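Local coordinates for endoglucanase (Uncultured bacterium, PDB 3X17), which hydrolyses internal beta-1,4-glucosidic bonds of cellulose as a family 9 glycoside hydrolase that carries an N-terminal Ig-like domain, at residues 198-209 and 217-225; 311-320 and 332-340. All coordinates share one frame; numbering follows the deposited sequence.

Overall arrangement
Both contacts are calcium-bound loop regions at helix ends of the (alpha/alpha)6 barrel, the glycoside hydrolase family 9 part of the chain. They come in series: contact 1 (198-209 with 217-225) joins the end of helix 184-200 to the start of helix 221-235, and contact 2 (311-320 with 332-340) the end of helix 294-312 to the start of helix 337-351. Their centres are 32 Å apart and their nearest atoms about 16 Å, with no touch between them. Each carries its own calcium ion: that of contact 1 is bound from both segments, that of contact 2 by 332-340 and V377, without 311-320. Both placements are consistent with structural rather than catalytic metals.

Contact 1: residues 198-209 and 217-225; sequences YELYPQAFADGQ and NGVPDILDE. With CA (calcium ion), chain D.
Calcium bonds join the two segments most directly: D207 OD1 of 198-209 meets the ion alongside N217 OD1, the V219 carbonyl, D221 OD1 and D224 OD2, and E214 completes the site. With chi1 at -171°, D207 swings its carboxylate away from its own N and toward the ion, 2.5 Å from OD1, while OD2 accepts from G218 N at 2.7 Å, the donor standing above the carboxylate plane. G208 N similarly donates to D221 OD1 (3.0 Å), whose other oxygen, OD2, is held by L210 N. N217 OD1 also closes an Asx turn with V219 N (2.8 Å), and its ND2 donates to D224 OD1, which lies in the amide plane, fixing the amide's rotation. A water accepts from I222 N and donates to A206 O and Q209 OE1.

Apolar packing lies beside this site. L223 CD1 sits over one face of the Y198 ring, 4.1 Å from its centroid, P220 CG touches Y198 CE1 (3.6 Å), I222 CG2 touches Y198 CD1, and I222 CB meets F205 CD1 (3.6 Å). An alanine in place of Y198 would remove the ring and is likely to leave a gap beside P220, I222 and L223. The whole is a calcium-binding inter-helix loop of the (alpha/alpha)6 barrel.

Contact 2: residues 311-320 and 332-340; sequences LAASGPILDY and DDRDDADDR. With CA (calcium ion), chain E.
Y320 and D332 pack closely at one end of the contact. The CA of D332 stands 3.5 Å from the centroid of the Y320 ring, only 3° off the normal, a CH-pi contact over the face, and D332 CB presses on CG and CD2 of the same ring. The ring's hydroxyl donates to D333 O (OH to O 2.8 Å), the donor tilted 24° from the carbonyl plane. Q273 also bonds this hydroxyl, and H245 meets the ring edge-to-face.

At the other end R340, extended from CG to NE, lays its guanidinium against L311 CD2, which covers one face. NH1 donates to L311 O at 2.9 Å and NH2 to S314 O at 3.2 Å, each donor standing above the carbonyl plane, so the arginine ties together the backbone where helix 294-312 ends. In a salt bridge to D336 OD2, NH2 bonds in the guanidinium plane (2.9 Å) and NE bonds weakly; T272 is a further partner of that oxygen. Between the two ends, L318 packs CD1 on the backbone of R334, D335 and D336 and CD2 against D333 O.

The exposed side is looser. The guanidinium of R334 turns one face to Y320 CD2, with NH2 3.8 Å from that atom at the ring's edge, and its NH1 makes only a weak bond within a salt bridge to D332 OD2. P316, also exposed, touches D336 OD2 merely through CA and CB.

Within 332-340, D333 binds calcium through both carboxylate oxygens, joined by D335 O, D338 OD1, D339 OD2, a water and V377; 311-320 gives no ligand. D335 OD1 caps A337 N (3.0 Å) as helix 337-351 begins. The arrangement is a calcium-binding, aspartate-rich loop leading into a barrel helix.

Contact 1: residues 198-209 and 217-225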
# COMPACT_ATOMS: atom_id res chain seq x y z
N TYR A 198 -8.98 2.32 8.95
CA TYR A 198 -9.48 2.83 10.19
C TYR A 198 -10.91 2.38 10.43
O TYR A 198 -11.24 1.93 11.51
CB TYR A 198 -9.39 4.35 10.29
CG TYR A 198 -10.13 4.85 11.53
CD1 TYR A 198 -9.53 4.80 12.80
CD2 TYR A 198 -11.48 5.20 11.46
CE1 TYR A 198 -10.22 5.21 13.94
CE2 TYR A 198 -12.20 5.54 12.61
CZ TYR A 198 -11.56 5.54 13.83
OH TYR A 198 -12.26 5.90 14.93
N GLU A 199 -11.74 2.47 9.41
CA GLU A 199 -13.15 2.10 9.51
C GLU A 199 -13.35 0.65 9.95
O GLU A 199 -14.22 0.36 10.75
CB GLU A 199 -13.83 2.32 8.15
CG GLU A 199 -15.35 2.21 8.21
CD GLU A 199 -16.00 2.78 6.97
OE1 GLU A 199 -15.52 2.48 5.84
OE2 GLU A 199 -17.00 3.51 7.10
N LEU A 200 -12.59 -0.26 9.36
CA LEU A 200 -12.70 -1.68 9.68
C LEU A 200 -11.96 -2.04 10.97
O LEU A 200 -12.42 -2.89 11.71
CB LEU A 200 -12.21 -2.56 8.51
CG LEU A 200 -13.21 -2.64 7.37
CD1 LEU A 200 -12.61 -3.37 6.14
CD2 LEU A 200 -14.56 -3.29 7.86
N TYR A 201 -10.90 -1.32 11.31
CA TYR A 201 -10.10 -1.67 12.48
C TYR A 201 -9.83 -0.50 13.43
O TYR A 201 -8.68 -0.23 13.77
CB TYR A 201 -8.77 -2.30 12.04
CG TYR A 201 -8.94 -3.37 10.96
CD1 TYR A 201 -9.57 -4.57 11.24
CD2 TYR A 201 -8.48 -3.17 9.67
CE1 TYR A 201 -9.74 -5.54 10.26
CE2 TYR A 201 -8.61 -4.13 8.69
CZ TYR A 201 -9.26 -5.31 8.99
OH TYR A 201 -9.39 -6.27 8.02
N PRO A 202 -10.89 0.19 13.87
CA PRO A 202 -10.75 1.42 14.67
C PRO A 202 -9.99 1.18 15.97
O PRO A 202 -9.35 2.11 16.50
CB PRO A 202 -12.20 1.84 14.96
CG PRO A 202 -13.03 0.57 14.82
CD PRO A 202 -12.29 -0.25 13.74
N GLN A 203 -10.02 -0.05 16.47
CA GLN A 203 -9.39 -0.36 17.75
C GLN A 203 -7.85 -0.44 17.62
O GLN A 203 -7.13 -0.26 18.60
CB GLN A 203 -9.99 -1.63 18.40
CG GLN A 203 -9.79 -2.94 17.60
CD GLN A 203 -10.65 -3.02 16.31
OE1 GLN A 203 -11.29 -2.05 15.90
NE2 GLN A 203 -10.68 -4.20 15.70
N ALA A 204 -7.36 -0.55 16.38
CA ALA A 204 -5.91 -0.44 16.16
C ALA A 204 -5.39 1.01 16.11
O ALA A 204 -4.20 1.25 16.15
CB ALA A 204 -5.48 -1.22 14.94
N PHE A 205 -6.29 1.99 16.17
CA PHE A 205 -5.90 3.37 15.87
C PHE A 205 -6.38 4.35 16.95
O PHE A 205 -7.55 4.72 16.98
CB PHE A 205 -6.52 3.79 14.53
CG PHE A 205 -5.97 3.08 13.34
CD1 PHE A 205 -4.73 3.41 12.83
CD2 PHE A 205 -6.75 2.16 12.66
CE1 PHE A 205 -4.24 2.78 11.68
CE2 PHE A 205 -6.27 1.53 11.52
CZ PHE A 205 -5.04 1.88 11.01
N ALA A 206 -5.44 4.92 17.70
CA ALA A 206 -5.82 5.87 18.74
C ALA A 206 -5.35 7.30 18.47
O ALA A 206 -4.36 7.53 17.77
CB ALA A 206 -5.32 5.37 20.13
N ASP A 207 -6.00 8.27 19.12
CA ASP A 207 -5.40 9.58 19.33
C ASP A 207 -4.03 9.39 19.97
O ASP A 207 -3.87 8.56 20.87
CB ASP A 207 -6.30 10.46 20.20
CG ASP A 207 -5.84 11.90 20.26
OD1 ASP A 207 -5.00 12.31 19.45
OD2 ASP A 207 -6.30 12.64 21.16
N GLY A 208 -3.03 10.09 19.43
CA GLY A 208 -1.67 10.09 19.96
C GLY A 208 -0.85 8.91 19.52
O GLY A 208 0.35 8.87 19.73
N GLN A 209 -1.48 7.94 18.87
CA GLN A 209 -0.77 6.76 18.34
C GLN A 209 0.53 7.07 17.58
O GLN A 209 1.52 6.34 17.70
CB GLN A 209 -1.67 5.89 17.48
CG GLN A 209 -0.93 4.63 16.93
CD GLN A 209 -1.74 3.93 15.86
OE1 GLN A 209 -2.64 4.52 15.27
NE2 GLN A 209 -1.45 2.65 15.64
N ASN A 217 -5.37 15.79 19.96
CA ASN A 217 -6.50 16.64 19.62
C ASN A 217 -7.83 15.90 19.73
O ASN A 217 -8.86 16.42 19.34
CB ASN A 217 -6.35 17.16 18.18
CG ASN A 217 -6.44 16.03 17.15
OD1 ASN A 217 -6.55 14.85 17.52
ND2 ASN A 217 -6.36 16.38 15.88
N GLY A 218 -7.80 14.67 20.24
CA GLY A 218 -9.04 13.91 20.42
C GLY A 218 -9.49 13.11 19.20
O GLY A 218 -10.57 12.50 19.21
N VAL A 219 -8.68 13.12 18.14
CA VAL A 219 -9.00 12.42 16.89
C VAL A 219 -7.91 11.35 16.61
O VAL A 219 -6.72 11.62 16.72
CB VAL A 219 -9.10 13.44 15.71
CG1 VAL A 219 -9.46 12.76 14.40
CG2 VAL A 219 -10.10 14.59 16.04
N PRO A 220 -8.32 10.13 16.22
CA PRO A 220 -7.29 9.14 15.90
C PRO A 220 -6.27 9.71 14.92
O PRO A 220 -6.67 10.35 13.94
CB PRO A 220 -8.09 8.01 15.24
CG PRO A 220 -9.46 8.14 15.92
CD PRO A 220 -9.66 9.63 15.91
N ASP A 221 -4.99 9.53 15.20
CA ASP A 221 -3.92 10.15 14.44
C ASP A 221 -3.97 9.74 12.98
O ASP A 221 -3.62 10.53 12.11
CB ASP A 221 -2.55 9.77 15.04
CG ASP A 221 -2.21 10.57 16.27
OD1 ASP A 221 -3.07 11.36 16.69
OD2 ASP A 221 -1.13 10.37 16.85
N ILE A 222 -4.34 8.50 12.70
CA ILE A 222 -4.43 8.04 11.31
C ILE A 222 -5.40 8.94 10.54
O ILE A 222 -5.15 9.28 9.39
CB ILE A 222 -4.89 6.55 11.18
CG1 ILE A 222 -4.79 6.06 9.70
CG2 ILE A 222 -6.33 6.40 11.63
CD1 ILE A 222 -3.37 6.08 9.14
N LEU A 223 -6.43 9.44 11.23
CA LEU A 223 -7.39 10.38 10.61
C LEU A 223 -6.83 11.79 10.46
O LEU A 223 -7.04 12.44 9.45
CB LEU A 223 -8.72 10.42 11.37
CG LEU A 223 -9.47 9.07 11.43
CD1 LEU A 223 -10.83 9.24 12.06
CD2 LEU A 223 -9.56 8.45 10.05
N ASP A 224 -6.02 12.24 11.41
CA ASP A 224 -5.25 13.46 11.20
C ASP A 224 -4.35 13.33 9.98
O ASP A 224 -4.25 14.27 9.20
CB ASP A 224 -4.43 13.82 12.43
CG ASP A 224 -5.30 14.20 13.61
OD1 ASP A 224 -6.26 14.99 13.44
OD2 ASP A 224 -5.10 13.58 14.67
N GLU A 225 -3.71 12.18 9.80
CA GLU A 225 -2.82 12.06 8.65
C GLU A 225 -3.64 12.13 7.36
O GLU A 225 -3.29 12.86 6.44
CB GLU A 225 -2.01 10.76 8.67
CG GLU A 225 -0.88 10.78 7.61
CD GLU A 225 0.17 11.85 7.93
OE1 GLU A 225 0.54 11.98 9.13
OE2 GLU A 225 0.57 12.61 7.01
CA CA D . -4.94 13.07 17.06
O HOH W 1 -4.29 6.63 14.93

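Contact 2: residues 311-320 and 332-340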
# COMPACT_ATOMS: atom_id res chain seq x y z
N LEU A 311 -18.59 16.15 -12.87
CA LEU A 311 -18.63 14.88 -13.61
C LEU A 311 -19.94 14.62 -14.37
O LEU A 311 -19.93 14.02 -15.43
CB LEU A 311 -18.33 13.68 -12.71
CG LEU A 311 -16.93 13.64 -12.11
CD1 LEU A 311 -16.96 12.77 -10.86
CD2 LEU A 311 -15.95 13.10 -13.17
N ALA A 312 -21.06 14.99 -13.79
CA ALA A 312 -22.35 14.70 -14.42
C ALA A 312 -22.59 15.59 -15.66
O ALA A 312 -23.38 15.23 -16.53
CB ALA A 312 -23.50 14.82 -13.42
N ALA A 313 -21.77 16.63 -15.81
CA ALA A 313 -21.89 17.58 -16.92
C ALA A 313 -20.77 17.38 -17.91
O ALA A 313 -20.59 18.18 -18.82
CB ALA A 313 -21.86 19.04 -16.40
N SER A 314 -19.95 16.38 -17.70
CA SER A 314 -18.70 16.31 -18.46
C SER A 314 -18.44 14.88 -18.94
O SER A 314 -18.73 13.93 -18.22
CB SER A 314 -17.55 16.80 -17.58
OG SER A 314 -16.32 16.55 -18.23
N GLY A 315 -17.98 14.73 -20.19
CA GLY A 315 -17.48 13.46 -20.71
C GLY A 315 -16.08 13.20 -20.14
O GLY A 315 -15.55 14.00 -19.36
N PRO A 316 -15.47 12.08 -20.52
CA PRO A 316 -14.13 11.74 -20.09
C PRO A 316 -13.16 12.87 -20.43
O PRO A 316 -13.16 13.36 -21.55
CB PRO A 316 -13.81 10.51 -20.93
CG PRO A 316 -15.18 9.83 -21.05
CD PRO A 316 -16.11 10.98 -21.27
N ILE A 317 -12.35 13.29 -19.46
CA ILE A 317 -11.22 14.15 -19.76
C ILE A 317 -9.97 13.49 -19.22
O ILE A 317 -9.67 13.55 -18.03
CB ILE A 317 -11.40 15.56 -19.12
CG1 ILE A 317 -12.68 16.20 -19.65
CG2 ILE A 317 -10.17 16.46 -19.41
CD1 ILE A 317 -13.04 17.53 -18.99
N LEU A 318 -9.23 12.86 -20.12
CA LEU A 318 -8.15 12.02 -19.71
C LEU A 318 -6.94 12.28 -20.59
O LEU A 318 -6.41 11.37 -21.21
CB LEU A 318 -8.59 10.55 -19.76
CG LEU A 318 -9.78 10.25 -18.81
CD1 LEU A 318 -10.42 8.90 -19.08
CD2 LEU A 318 -9.35 10.33 -17.36
N ASP A 319 -6.49 13.53 -20.63
CA ASP A 319 -5.34 13.90 -21.46
C ASP A 319 -4.07 13.96 -20.66
O ASP A 319 -3.98 14.71 -19.67
CB ASP A 319 -5.58 15.27 -22.11
CG ASP A 319 -6.81 15.29 -22.97
OD1 ASP A 319 -7.01 14.33 -23.74
OD2 ASP A 319 -7.55 16.29 -22.89
N TYR A 320 -3.06 13.27 -21.14
CA TYR A 320 -1.79 13.18 -20.45
C TYR A 320 -0.64 13.51 -21.42
O TYR A 320 0.12 12.63 -21.81
CB TYR A 320 -1.59 11.78 -19.83
CG TYR A 320 -2.71 11.37 -18.86
CD1 TYR A 320 -2.75 11.85 -17.56
CD2 TYR A 320 -3.72 10.51 -19.27
CE1 TYR A 320 -3.77 11.48 -16.68
CE2 TYR A 320 -4.76 10.16 -18.42
CZ TYR A 320 -4.75 10.60 -17.11
OH TYR A 320 -5.78 10.23 -16.27
N ASP A 332 -1.14 7.92 -15.86
CA ASP A 332 -2.04 8.17 -16.96
C ASP A 332 -3.17 7.12 -16.96
O ASP A 332 -3.14 6.14 -17.74
CB ASP A 332 -1.26 8.19 -18.29
CG ASP A 332 -0.38 6.97 -18.46
OD1 ASP A 332 0.06 6.38 -17.44
OD2 ASP A 332 -0.18 6.57 -19.62
N ASP A 333 -4.08 7.27 -16.01
CA ASP A 333 -5.21 6.35 -15.85
C ASP A 333 -6.22 6.67 -16.96
O ASP A 333 -6.77 7.77 -17.02
CB ASP A 333 -5.85 6.55 -14.48
CG ASP A 333 -7.20 5.83 -14.33
OD1 ASP A 333 -7.61 5.04 -15.21
OD2 ASP A 333 -7.88 6.11 -13.32
N ARG A 334 -6.32 5.78 -17.94
CA ARG A 334 -6.98 6.13 -19.21
C ARG A 334 -8.47 5.71 -19.30
O ARG A 334 -9.07 5.76 -20.38
CB ARG A 334 -6.13 5.65 -20.41
CG ARG A 334 -4.70 6.20 -20.28
CD ARG A 334 -3.84 6.18 -21.54
NE ARG A 334 -3.80 7.50 -22.15
CZ ARG A 334 -2.72 8.27 -22.26
NH1 ARG A 334 -1.54 7.87 -21.81
NH2 ARG A 334 -2.84 9.46 -22.82
N ASP A 335 -9.08 5.47 -18.14
CA ASP A 335 -10.53 5.19 -18.07
C ASP A 335 -11.11 5.64 -16.73
O ASP A 335 -10.63 5.22 -15.67
CB ASP A 335 -10.77 3.68 -18.30
CG ASP A 335 -12.25 3.30 -18.31
OD1 ASP A 335 -13.12 4.17 -18.15
OD2 ASP A 335 -12.54 2.09 -18.44
N ASP A 336 -12.15 6.46 -16.77
CA ASP A 336 -12.71 7.03 -15.56
C ASP A 336 -13.97 6.34 -15.03
O ASP A 336 -14.59 6.81 -14.06
CB ASP A 336 -12.94 8.54 -15.72
CG ASP A 336 -14.13 8.89 -16.63
OD1 ASP A 336 -14.88 7.97 -17.00
OD2 ASP A 336 -14.35 10.10 -16.90
N ALA A 337 -14.41 5.28 -15.71
CA ALA A 337 -15.71 4.65 -15.34
C ALA A 337 -15.63 3.93 -13.99
O ALA A 337 -16.57 3.99 -13.19
CB ALA A 337 -16.19 3.65 -16.47
N ASP A 338 -14.50 3.27 -13.73
CA ASP A 338 -14.32 2.62 -12.45
C ASP A 338 -14.19 3.62 -11.32
O ASP A 338 -14.69 3.38 -10.21
CB ASP A 338 -13.17 1.59 -12.47
CG ASP A 338 -11.88 2.14 -13.02
OD1 ASP A 338 -11.68 3.37 -13.00
OD2 ASP A 338 -11.04 1.32 -13.48
N ASP A 339 -13.53 4.74 -11.60
CA ASP A 339 -13.48 5.88 -10.66
C ASP A 339 -14.85 6.54 -10.43
O ASP A 339 -15.21 6.83 -9.28
CB ASP A 339 -12.44 6.91 -11.15
CG ASP A 339 -11.15 6.24 -11.57
OD1 ASP A 339 -10.34 5.93 -10.69
OD2 ASP A 339 -10.92 6.02 -12.78
N ARG A 340 -15.63 6.76 -11.50
CA ARG A 340 -16.99 7.30 -11.31
C ARG A 340 -17.90 6.36 -10.53
O ARG A 340 -18.66 6.79 -9.66
CB ARG A 340 -17.67 7.67 -12.64
CG ARG A 340 -16.98 8.75 -13.43
CD ARG A 340 -17.69 8.96 -14.79
NE ARG A 340 -16.97 9.89 -15.65
CZ ARG A 340 -17.45 11.06 -16.08
NH1 ARG A 340 -18.66 11.47 -15.73
NH2 ARG A 340 -16.70 11.82 -16.87
CA CA E . -9.67 4.44 -13.79
O HOH W 2 -9.61 2.30 -15.06